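Local structure of neurogenic locus protein delta (Drosophila melanogaster, 7ALK) at residues L8-G16 against L70-T78; G102-H112 against L125-L136. The protein acts as a membrane-bound ligand for the Notch receptor and is required to separate neural from epidermal cell lineages. All coordinates share one frame; numbering follows the deposited sequence.

Overall arrangement
From the N terminus, strand 3-12 is laid down first. The chain then runs through a disulfide-rich loop and strands 40-48 and 63-72 before interaction 1 closes a long loop, pairing 8-16 with 70-78. After strand 92-95, interaction 2 closes a short loop, making a long hairpin of 102-112 and 125-136. The two follow in series, neither nesting nor crossing, with centres about 17 Å apart. Interaction 1 belongs mainly to the sheet built on strand 3-12, although 70-72 ends a strand of the four-stranded sheet whose far half is the hairpin of interaction 2. Phe-11 joins them across the C2-like domain, its CE1 lying 3.6 Å from CB of Ala-110.

Interaction 1 (L8-G16 against L70-T78); sequences LKYFSNDHG and LGENSVNLT. With NAG (2-acetamido-2-deoxy-beta-D-glucopyranose), chain C.
Leu-77 packs against strand residues Leu-8 to Phe-11, and here the contact is tight. Its CG stands anti to its own carbonyl carbon (chi1 -62°), and chi2 near 92° then turns CD2 to CB of Leu-8, at 3.6 Å, and CD1 toward Phe-11, 4.2 Å from its CB. Phe-43 of strand 40-48 also touches this leucine, tying it to the second sheet. Beside it, Lys-9 O is gripped by two backbone donors, Leu-77 N at 2.7 Å and Thr-78 N at 3.2 Å; the second comes in the carbonyl plane, on a lone pair. Phe-11 and Val-75 then form a hydrogen-bonded antiparallel pair, with Val-75 N donating to Phe-11 O at 2.7 Å. Phe-11 turns its ring toward the interior, where Leu-154 and Ile-127 touch it, and its edge faces Asn-73 O.

The other face of the strands is looser and more exposed. Tyr-10 holds CG anti to the backbone N (chi1 -163°), laying its ring across the neighbouring strand with Val-75 O over one face and Asn-76 OD1 at the edge. Asn-76 ND2 carries an N-linked NAG, bonded to its C1 at 1.5 Å, in the sequon Asn-Leu-Thr. Farther along, Ser-74 OG donates to Asp-14 OD1 at 2.9 Å, joining the loop just before strand 75-76 to the type I turn of Asn-13 to Gly-16. Lys-9 points elsewhere, its NZ in a salt bridge with Glu-155. Lys-9 and Tyr-10 together face Glu-155 of strand 153-161 in a classic beta bulge. Strand 3-12 thus pairs with both 75-76 and 153-161, within the antiparallel beta sandwich of a C2-like domain.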
loop_
_atom_site.group_PDB
_atom_site.type_symbol
_atom_site.label_atom_id
_atom_site.label_comp_id
_atom_site.label_asym_id
_atom_site.label_seq_id
_atom_site.Cartn_x
_atom_site.Cartn_y
_atom_site.Cartn_z
ATOM N N LEU A 8 -1.470 -8.307 6.773
ATOM C CA LEU A 8 -1.970 -9.216 7.791
ATOM C C LEU A 8 -0.937 -9.374 8.898
ATOM O O LEU A 8 0.265 -9.479 8.637
ATOM C CB LEU A 8 -2.295 -10.575 7.173
ATOM C CG LEU A 8 -3.037 -10.553 5.836
ATOM C CD1 LEU A 8 -2.967 -11.915 5.168
ATOM C CD2 LEU A 8 -4.481 -10.123 6.031
ATOM N N LYS A 9 -1.408 -9.390 10.144
ATOM C CA LYS A 9 -0.523 -9.492 11.298
ATOM C C LYS A 9 -0.685 -10.814 12.039
ATOM O O LYS A 9 0.262 -11.601 12.105
ATOM C CB LYS A 9 -0.751 -8.309 12.249
ATOM C CG LYS A 9 -0.482 -6.953 11.613
ATOM C CD LYS A 9 -0.276 -5.871 12.663
ATOM C CE LYS A 9 -1.512 -5.687 13.524
ATOM N NZ LYS A 9 -1.313 -4.643 14.569
ATOM N N TYR A 10 -1.863 -11.086 12.598
ATOM C CA TYR A 10 -2.059 -12.286 13.402
ATOM C C TYR A 10 -3.434 -12.877 13.142
ATOM O O TYR A 10 -4.440 -12.163 13.184
ATOM C CB TYR A 10 -1.899 -11.980 14.895
ATOM C CG TYR A 10 -1.676 -13.204 15.753
ATOM C CD1 TYR A 10 -0.396 -13.700 15.968
ATOM C CD2 TYR A 10 -2.742 -13.860 16.354
ATOM C CE1 TYR A 10 -0.184 -14.817 16.753
ATOM C CE2 TYR A 10 -2.540 -14.978 17.142
ATOM C CZ TYR A 10 -1.259 -15.452 17.338
ATOM O OH TYR A 10 -1.050 -16.564 18.121
ATOM N N PHE A 11 -3.470 -14.177 12.870
ATOM C CA PHE A 11 -4.704 -14.947 12.821
ATOM C C PHE A 11 -4.707 -15.917 13.993
ATOM O O PHE A 11 -3.740 -16.660 14.186
ATOM C CB PHE A 11 -4.839 -15.704 11.498
ATOM C CG PHE A 11 -6.143 -16.438 11.353
ATOM C CD1 PHE A 11 -7.314 -15.747 11.083
ATOM C CD2 PHE A 11 -6.197 -17.814 11.487
ATOM C CE1 PHE A 11 -8.516 -16.417 10.950
ATOM C CE2 PHE A 11 -7.397 -18.491 11.353
ATOM C CZ PHE A 11 -8.557 -17.790 11.084
ATOM N N SER A 12 -5.781 -15.902 14.776
ATOM C CA SER A 12 -5.861 -16.656 16.020
ATOM C C SER A 12 -6.901 -17.761 15.884
ATOM O O SER A 12 -8.063 -17.487 15.571
ATOM C CB SER A 12 -6.206 -15.736 17.191
ATOM O OG SER A 12 -6.157 -16.436 18.422
ATOM N N ASN A 13 -6.480 -19.002 16.127
ATOM C CA ASN A 13 -7.381 -20.148 16.107
ATOM C C ASN A 13 -6.722 -21.342 16.788
ATOM O O ASN A 13 -6.359 -22.320 16.127
ATOM C CB ASN A 13 -7.783 -20.493 14.671
ATOM C CG ASN A 13 -8.777 -21.638 14.600
ATOM O OD1 ASN A 13 -8.568 -22.609 13.874
ATOM N ND2 ASN A 13 -9.857 -21.535 15.365
ATOM N N ASP A 14 -6.562 -21.266 18.111
ATOM C CA ASP A 14 -5.858 -22.310 18.848
ATOM C C ASP A 14 -6.615 -23.630 18.863
ATOM O O ASP A 14 -6.003 -24.679 19.098
ATOM C CB ASP A 14 -5.594 -21.852 20.283
ATOM C CG ASP A 14 -4.773 -20.582 20.347
ATOM O OD1 ASP A 14 -3.947 -20.359 19.436
ATOM O OD2 ASP A 14 -4.952 -19.804 21.308
ATOM N N HIS A 15 -7.923 -23.607 18.617
ATOM C CA HIS A 15 -8.739 -24.810 18.667
ATOM C C HIS A 15 -8.770 -25.566 17.345
ATOM O O HIS A 15 -9.208 -26.722 17.322
ATOM C CB HIS A 15 -10.170 -24.455 19.083
ATOM C CG HIS A 15 -10.267 -23.833 20.442
ATOM N ND1 HIS A 15 -9.211 -23.808 21.326
ATOM C CD2 HIS A 15 -11.295 -23.211 21.066
ATOM C CE1 HIS A 15 -9.583 -23.197 22.438
ATOM N NE2 HIS A 15 -10.844 -22.826 22.306
ATOM N N GLY A 16 -8.318 -24.951 16.253
ATOM C CA GLY A 16 -8.355 -25.585 14.950
ATOM C C GLY A 16 -9.764 -25.907 14.499
ATOM O O GLY A 16 -10.038 -27.027 14.059
ATOM N N LEU A 70 0.171 -20.553 4.784
ATOM C CA LEU A 70 1.161 -19.832 5.575
ATOM C C LEU A 70 1.457 -20.494 6.913
ATOM O O LEU A 70 2.591 -20.405 7.397
ATOM C CB LEU A 70 0.701 -18.392 5.819
ATOM C CG LEU A 70 0.454 -17.538 4.575
ATOM C CD1 LEU A 70 0.256 -16.084 4.963
ATOM C CD2 LEU A 70 1.601 -17.680 3.586
ATOM N N GLY A 71 0.480 -21.143 7.526
ATOM C CA GLY A 71 0.714 -21.750 8.817
ATOM C C GLY A 71 -0.396 -22.693 9.216
ATOM O O GLY A 71 -1.206 -23.111 8.389
ATOM N N GLU A 72 -0.415 -23.024 10.506
ATOM C CA GLU A 72 -1.402 -23.929 11.078
ATOM C C GLU A 72 -2.026 -23.290 12.310
ATOM O O GLU A 72 -1.317 -22.730 13.152
ATOM C CB GLU A 72 -0.774 -25.276 11.453
ATOM C CG GLU A 72 -0.184 -26.038 10.282
ATOM C CD GLU A 72 0.434 -27.354 10.706
ATOM O OE1 GLU A 72 0.764 -27.498 11.901
ATOM O OE2 GLU A 72 0.592 -28.244 9.844
ATOM N N ASN A 73 -3.355 -23.386 12.408
ATOM C CA ASN A 73 -4.109 -22.808 13.515
ATOM C C ASN A 73 -3.793 -21.326 13.672
ATOM O O ASN A 73 -3.989 -20.544 12.737
ATOM C CB ASN A 73 -3.824 -23.569 14.813
ATOM C CG ASN A 73 -4.654 -24.834 14.939
ATOM O OD1 ASN A 73 -5.232 -25.312 13.963
ATOM N ND2 ASN A 73 -4.718 -25.383 16.147
ATOM N N SER A 74 -3.297 -20.931 14.841
ATOM C CA SER A 74 -2.907 -19.542 15.050
ATOM C C SER A 74 -1.586 -19.262 14.342
ATOM O O SER A 74 -0.644 -20.056 14.429
ATOM C CB SER A 74 -2.797 -19.237 16.542
ATOM O OG SER A 74 -2.100 -20.264 17.225
ATOM N N VAL A 75 -1.514 -18.132 13.640
ATOM C CA VAL A 75 -0.406 -17.831 12.737
ATOM C C VAL A 75 0.108 -16.422 13.015
ATOM O O VAL A 75 -0.683 -15.479 13.117
ATOM C CB VAL A 75 -0.833 -17.961 11.261
ATOM C CG1 VAL A 75 0.283 -17.498 10.332
ATOM C CG2 VAL A 75 -1.239 -19.393 10.944
ATOM N N ASN A 76 1.430 -16.282 13.123
ATOM C CA ASN A 76 2.071 -14.971 13.197
ATOM C C ASN A 76 2.503 -14.582 11.790
ATOM O O ASN A 76 3.474 -15.129 11.258
ATOM C CB ASN A 76 3.269 -14.984 14.143
ATOM C CG ASN A 76 3.515 -13.630 14.789
ATOM O OD1 ASN A 76 2.965 -12.616 14.353
ATOM N ND2 ASN A 76 4.342 -13.611 15.833
ATOM N N LEU A 77 1.783 -13.640 11.186
ATOM C CA LEU A 77 2.079 -13.240 9.817
ATOM C C LEU A 77 3.068 -12.085 9.741
ATOM O O LEU A 77 3.771 -11.948 8.733
ATOM C CB LEU A 77 0.786 -12.869 9.085
ATOM C CG LEU A 77 -0.238 -13.999 8.928
ATOM C CD1 LEU A 77 -1.241 -14.004 10.077
ATOM C CD2 LEU A 77 -0.952 -13.903 7.592
ATOM N N THR A 78 3.147 -11.257 10.777
ATOM C CA THR A 78 4.093 -10.147 10.792
ATOM C C THR A 78 5.515 -10.643 11.028
ATOM O O THR A 78 6.389 -10.474 10.179
ATOM C CB THR A 78 3.737 -9.109 11.874
ATOM O OG1 THR A 78 4.640 -8.000 11.787
ATOM C CG2 THR A 78 3.835 -9.724 13.259
HETATM C C1 NAG C . 4.670 -12.435 16.619
HETATM C C2 NAG C . 6.019 -11.749 16.431
HETATM C C3 NAG C . 6.259 -10.771 17.583
HETATM C C4 NAG C . 5.058 -9.854 17.802
HETATM C C5 NAG C . 3.728 -10.611 17.784
HETATM C C6 NAG C . 2.530 -9.689 17.723
HETATM C C7 NAG C . 8.356 -12.417 16.007
HETATM C C8 NAG C . 9.326 -13.560 15.975
HETATM N N2 NAG C . 7.098 -12.724 16.348
HETATM O O3 NAG C . 7.408 -9.976 17.308
HETATM O O4 NAG C . 5.180 -9.223 19.072
HETATM O O5 NAG C . 3.647 -11.463 16.633
HETATM O O6 NAG C . 1.330 -10.364 18.073
HETATM O O7 NAG C . 8.698 -11.267 15.741
#

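Interaction 2 (G102-H112 against L125-L136); sequences GTFSLIVEAWH and LLIQRLLVQQVL
Trp-111 lies with Leu-126 over one face of its indole: CB sits 3.7 Å from the centroid of the six-membered ring, 8° off the normal, a CH-pi contact. With CG of Leu-126 anti to the backbone N (chi1 168°), CD1 extends over the pyrrole side toward NE1. At the indole edge, NE1 donates to Glu-109 OE1 at 3.0 Å, meeting it from above the carboxylate plane. The same carboxylate stands over a face of the Arg-129 guanidinium, planes 88° apart, in a salt bridge whose exact distance is doubtful. Phe-104 has Gln-134 N over one ring face and CB of Leu-106 at its edge, while CE1 comes 3.6 Å from CB of Leu-136.

These groups decorate a long beta hairpin of the C2-like domain, strand 103-113 returning as 124-135. A classic bulge interrupts its regular pairing: Ala-110 O accepts from both Ile-127 N, at 2.8 Å, and Gln-128 N, at 3.2 Å.

On the buried face, Val-108 and Leu-130 run side by side, CB to CD1 3.6 Å, and both touch Leu-154 of the opposing sheet. Near the open end of the hairpin, Val-132 and Gln-134 border the glycan on Asn-145, and Gln-134 OE1 is hydrogen-bonded to Lys-143.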
loop_
_atom_site.group_PDB
_atom_site.type_symbol
_atom_site.label_atom_id
_atom_site.label_comp_id
_atom_site.label_asym_id
_atom_site.label_seq_id
_atom_site.Cartn_x
_atom_site.Cartn_y
_atom_site.Cartn_z
ATOM N N GLY A 102 -11.240 7.334 -2.806
ATOM C CA GLY A 102 -11.519 7.614 -1.415
ATOM C C GLY A 102 -12.379 6.588 -0.712
ATOM O O GLY A 102 -12.406 6.567 0.524
ATOM N N THR A 103 -13.083 5.739 -1.452
ATOM C CA THR A 103 -13.913 4.689 -0.888
ATOM C C THR A 103 -13.474 3.343 -1.449
ATOM O O THR A 103 -12.885 3.261 -2.531
ATOM C CB THR A 103 -15.399 4.926 -1.192
ATOM O OG1 THR A 103 -15.590 5.007 -2.609
ATOM C CG2 THR A 103 -15.876 6.219 -0.550
ATOM N N PHE A 104 -13.767 2.280 -0.703
ATOM C CA PHE A 104 -13.372 0.945 -1.127
ATOM C C PHE A 104 -14.244 -0.089 -0.434
ATOM O O PHE A 104 -14.935 0.204 0.545
ATOM C CB PHE A 104 -11.891 0.677 -0.835
ATOM C CG PHE A 104 -11.593 0.415 0.616
ATOM C CD1 PHE A 104 -11.483 1.463 1.515
ATOM C CD2 PHE A 104 -11.415 -0.879 1.078
ATOM C CE1 PHE A 104 -11.205 1.226 2.848
ATOM C CE2 PHE A 104 -11.139 -1.122 2.411
ATOM C CZ PHE A 104 -11.034 -0.068 3.296
ATOM N N SER A 105 -14.197 -1.308 -0.967
ATOM C CA SER A 105 -14.840 -2.473 -0.378
ATOM C C SER A 105 -13.857 -3.632 -0.422
ATOM O O SER A 105 -13.157 -3.822 -1.420
ATOM C CB SER A 105 -16.129 -2.838 -1.118
ATOM O OG SER A 105 -16.937 -3.698 -0.335
ATOM N N LEU A 106 -13.804 -4.407 0.661
ATOM C CA LEU A 106 -12.761 -5.407 0.829
ATOM C C LEU A 106 -13.341 -6.680 1.429
ATOM O O LEU A 106 -14.163 -6.624 2.349
ATOM C CB LEU A 106 -11.634 -4.869 1.721
ATOM C CG LEU A 106 -10.483 -5.809 2.081
ATOM C CD1 LEU A 106 -9.586 -6.034 0.877
ATOM C CD2 LEU A 106 -9.688 -5.245 3.248
ATOM N N ILE A 107 -12.911 -7.824 0.899
ATOM C CA ILE A 107 -13.276 -9.135 1.421
ATOM C C ILE A 107 -11.995 -9.883 1.758
ATOM O O ILE A 107 -11.079 -9.958 0.931
ATOM C CB ILE A 107 -14.121 -9.943 0.417
ATOM C CG1 ILE A 107 -15.095 -9.035 -0.331
ATOM C CG2 ILE A 107 -14.869 -11.058 1.129
ATOM C CD1 ILE A 107 -15.689 -9.676 -1.565
ATOM N N VAL A 108 -11.930 -10.431 2.969
ATOM C CA VAL A 108 -10.791 -11.222 3.419
ATOM C C VAL A 108 -11.324 -12.517 4.011
ATOM O O VAL A 108 -12.091 -12.491 4.982
ATOM C CB VAL A 108 -9.929 -10.471 4.447
ATOM C CG1 VAL A 108 -8.804 -11.362 4.942
ATOM C CG2 VAL A 108 -9.371 -9.190 3.845
ATOM N N GLU A 109 -10.919 -13.645 3.435
ATOM C CA GLU A 109 -11.360 -14.961 3.872
ATOM C C GLU A 109 -10.162 -15.762 4.362
ATOM O O GLU A 109 -9.112 -15.774 3.712
ATOM C CB GLU A 109 -12.057 -15.717 2.738
ATOM C CG GLU A 109 -13.345 -15.087 2.242
ATOM C CD GLU A 109 -13.859 -15.755 0.980
ATOM O OE1 GLU A 109 -13.036 -16.311 0.222
ATOM O OE2 GLU A 109 -15.085 -15.728 0.745
ATOM N N ALA A 110 -10.322 -16.421 5.505
ATOM C CA ALA A 110 -9.351 -17.386 6.002
ATOM C C ALA A 110 -9.876 -18.786 5.723
ATOM O O ALA A 110 -11.009 -19.113 6.088
ATOM C CB ALA A 110 -9.099 -17.195 7.498
ATOM N N TRP A 111 -9.057 -19.607 5.069
ATOM C CA TRP A 111 -9.493 -20.907 4.580
ATOM C C TRP A 111 -8.582 -22.014 5.088
ATOM O O TRP A 111 -7.376 -21.825 5.257
ATOM C CB TRP A 111 -9.515 -20.952 3.048
ATOM C CG TRP A 111 -10.728 -20.342 2.440
ATOM C CD1 TRP A 111 -10.977 -19.014 2.269
ATOM C CD2 TRP A 111 -11.862 -21.036 1.908
ATOM N NE1 TRP A 111 -12.198 -18.836 1.666
ATOM C CE2 TRP A 111 -12.762 -20.063 1.433
ATOM C CE3 TRP A 111 -12.202 -22.387 1.789
ATOM C CZ2 TRP A 111 -13.981 -20.397 0.850
ATOM C CZ3 TRP A 111 -13.413 -22.716 1.210
ATOM C CH2 TRP A 111 -14.288 -21.726 0.746
ATOM N N HIS A 112 -9.182 -23.176 5.327
ATOM C CA HIS A 112 -8.437 -24.402 5.557
ATOM C C HIS A 112 -8.222 -25.116 4.229
ATOM O O HIS A 112 -9.053 -25.036 3.320
ATOM C CB HIS A 112 -9.177 -25.318 6.533
ATOM C CG HIS A 112 -8.615 -26.705 6.606
ATOM N ND1 HIS A 112 -7.477 -27.011 7.320
ATOM C CD2 HIS A 112 -9.032 -27.866 6.049
ATOM C CE1 HIS A 112 -7.218 -28.301 7.203
ATOM N NE2 HIS A 112 -8.148 -28.842 6.436
ATOM N N LEU A 125 -12.115 -25.901 3.758
ATOM C CA LEU A 125 -13.213 -25.452 4.606
ATOM C C LEU A 125 -13.001 -23.984 4.944
ATOM O O LEU A 125 -11.911 -23.597 5.375
ATOM C CB LEU A 125 -13.306 -26.281 5.894
ATOM C CG LEU A 125 -13.487 -27.796 5.772
ATOM C CD1 LEU A 125 -13.363 -28.457 7.135
ATOM C CD2 LEU A 125 -14.828 -28.128 5.138
ATOM N N LEU A 126 -14.041 -23.174 4.751
ATOM C CA LEU A 126 -13.964 -21.751 5.058
ATOM C C LEU A 126 -13.950 -21.540 6.567
ATOM O O LEU A 126 -14.890 -21.938 7.262
ATOM C CB LEU A 126 -15.141 -21.011 4.427
ATOM C CG LEU A 126 -15.370 -19.568 4.888
ATOM C CD1 LEU A 126 -14.249 -18.656 4.411
ATOM C CD2 LEU A 126 -16.722 -19.059 4.412
ATOM N N ILE A 127 -12.895 -20.907 7.072
ATOM C CA ILE A 127 -12.763 -20.671 8.508
ATOM C C ILE A 127 -13.461 -19.384 8.931
ATOM O O ILE A 127 -14.270 -19.381 9.861
ATOM C CB ILE A 127 -11.274 -20.653 8.913
ATOM C CG1 ILE A 127 -10.504 -21.772 8.213
ATOM C CG2 ILE A 127 -11.134 -20.788 10.417
ATOM C CD1 ILE A 127 -9.012 -21.694 8.432
ATOM N N GLN A 128 -13.157 -18.271 8.267
ATOM C CA GLN A 128 -13.722 -16.985 8.644
ATOM C C GLN A 128 -13.787 -16.085 7.421
ATOM O O GLN A 128 -12.957 -16.184 6.514
ATOM C CB GLN A 128 -12.902 -16.310 9.750
ATOM C CG GLN A 128 -13.534 -15.047 10.313
ATOM C CD GLN A 128 -12.658 -14.354 11.334
ATOM O OE1 GLN A 128 -11.714 -14.942 11.861
ATOM N NE2 GLN A 128 -12.965 -13.094 11.617
ATOM N N ARG A 129 -14.784 -15.200 7.409
ATOM C CA ARG A 129 -14.962 -14.215 6.352
ATOM C C ARG A 129 -15.252 -12.860 6.979
ATOM O O ARG A 129 -16.083 -12.760 7.887
ATOM C CB ARG A 129 -16.101 -14.612 5.408
ATOM C CG ARG A 129 -16.379 -13.599 4.312
ATOM C CD ARG A 129 -17.705 -13.885 3.635
ATOM N NE ARG A 129 -17.781 -15.262 3.165
ATOM C CZ ARG A 129 -17.635 -15.628 1.900
ATOM N NH1 ARG A 129 -17.422 -14.739 0.943
ATOM N NH2 ARG A 129 -17.700 -16.919 1.586
ATOM N N LEU A 130 -14.570 -11.822 6.498
ATOM C CA LEU A 130 -14.774 -10.467 6.986
ATOM C C LEU A 130 -14.921 -9.513 5.810
ATOM O O LEU A 130 -14.297 -9.695 4.760
ATOM C CB LEU A 130 -13.621 -10.016 7.900
ATOM C CG LEU A 130 -12.205 -9.918 7.331
ATOM C CD1 LEU A 130 -11.899 -8.519 6.817
ATOM C CD2 LEU A 130 -11.191 -10.335 8.381
ATOM N N LEU A 131 -15.759 -8.495 5.997
ATOM C CA LEU A 131 -16.013 -7.473 4.991
ATOM C C LEU A 131 -15.697 -6.105 5.578
ATOM O O LEU A 131 -16.174 -5.768 6.667
ATOM C CB LEU A 131 -17.469 -7.511 4.507
ATOM C CG LEU A 131 -17.891 -8.526 3.437
ATOM C CD1 LEU A 131 -17.756 -9.965 3.922
ATOM C CD2 LEU A 131 -19.313 -8.247 2.968
ATOM N N VAL A 132 -14.897 -5.322 4.859
ATOM C CA VAL A 132 -14.523 -3.972 5.269
ATOM C C VAL A 132 -14.846 -3.035 4.113
ATOM O O VAL A 132 -14.205 -3.101 3.057
ATOM C CB VAL A 132 -13.041 -3.868 5.657
ATOM C CG1 VAL A 132 -12.729 -2.477 6.184
ATOM C CG2 VAL A 132 -12.690 -4.922 6.691
ATOM N N GLN A 133 -15.830 -2.159 4.312
ATOM C CA GLN A 133 -16.298 -1.245 3.269
ATOM C C GLN A 133 -16.468 0.130 3.909
ATOM O O GLN A 133 -17.439 0.363 4.635
ATOM C CB GLN A 133 -17.602 -1.748 2.657
ATOM C CG GLN A 133 -18.262 -0.790 1.684
ATOM C CD GLN A 133 -19.268 -1.476 0.776
ATOM O OE1 GLN A 133 -19.023 -2.572 0.272
ATOM N NE2 GLN A 133 -20.410 -0.830 0.563
ATOM N N GLN A 134 -15.530 1.037 3.638
ATOM C CA GLN A 134 -15.509 2.332 4.311
ATOM C C GLN A 134 -14.779 3.345 3.434
ATOM O O GLN A 134 -14.276 3.019 2.354
ATOM C CB GLN A 134 -14.859 2.215 5.691
ATOM C CG GLN A 134 -13.371 1.914 5.643
ATOM C CD GLN A 134 -12.716 1.976 7.008
ATOM O OE1 GLN A 134 -11.723 2.678 7.201
ATOM N NE2 GLN A 134 -13.266 1.234 7.965
ATOM N N VAL A 135 -14.726 4.585 3.917
ATOM C CA VAL A 135 -14.096 5.699 3.214
ATOM C C VAL A 135 -12.671 5.843 3.731
ATOM O O VAL A 135 -12.457 6.050 4.932
ATOM C CB VAL A 135 -14.885 7.003 3.412
ATOM C CG1 VAL A 135 -14.245 8.141 2.633
ATOM C CG2 VAL A 135 -16.339 6.817 3.004
ATOM N N LEU A 136 -11.696 5.749 2.830
ATOM C CA LEU A 136 -10.285 5.777 3.194
ATOM C C LEU A 136 -9.575 6.899 2.450
ATOM O O LEU A 136 -9.739 7.049 1.234
ATOM C CB LEU A 136 -9.618 4.430 2.896
ATOM C CG LEU A 136 -8.162 4.268 3.338
ATOM C CD1 LEU A 136 -7.969 4.784 4.752
ATOM C CD2 LEU A 136 -7.750 2.811 3.250
#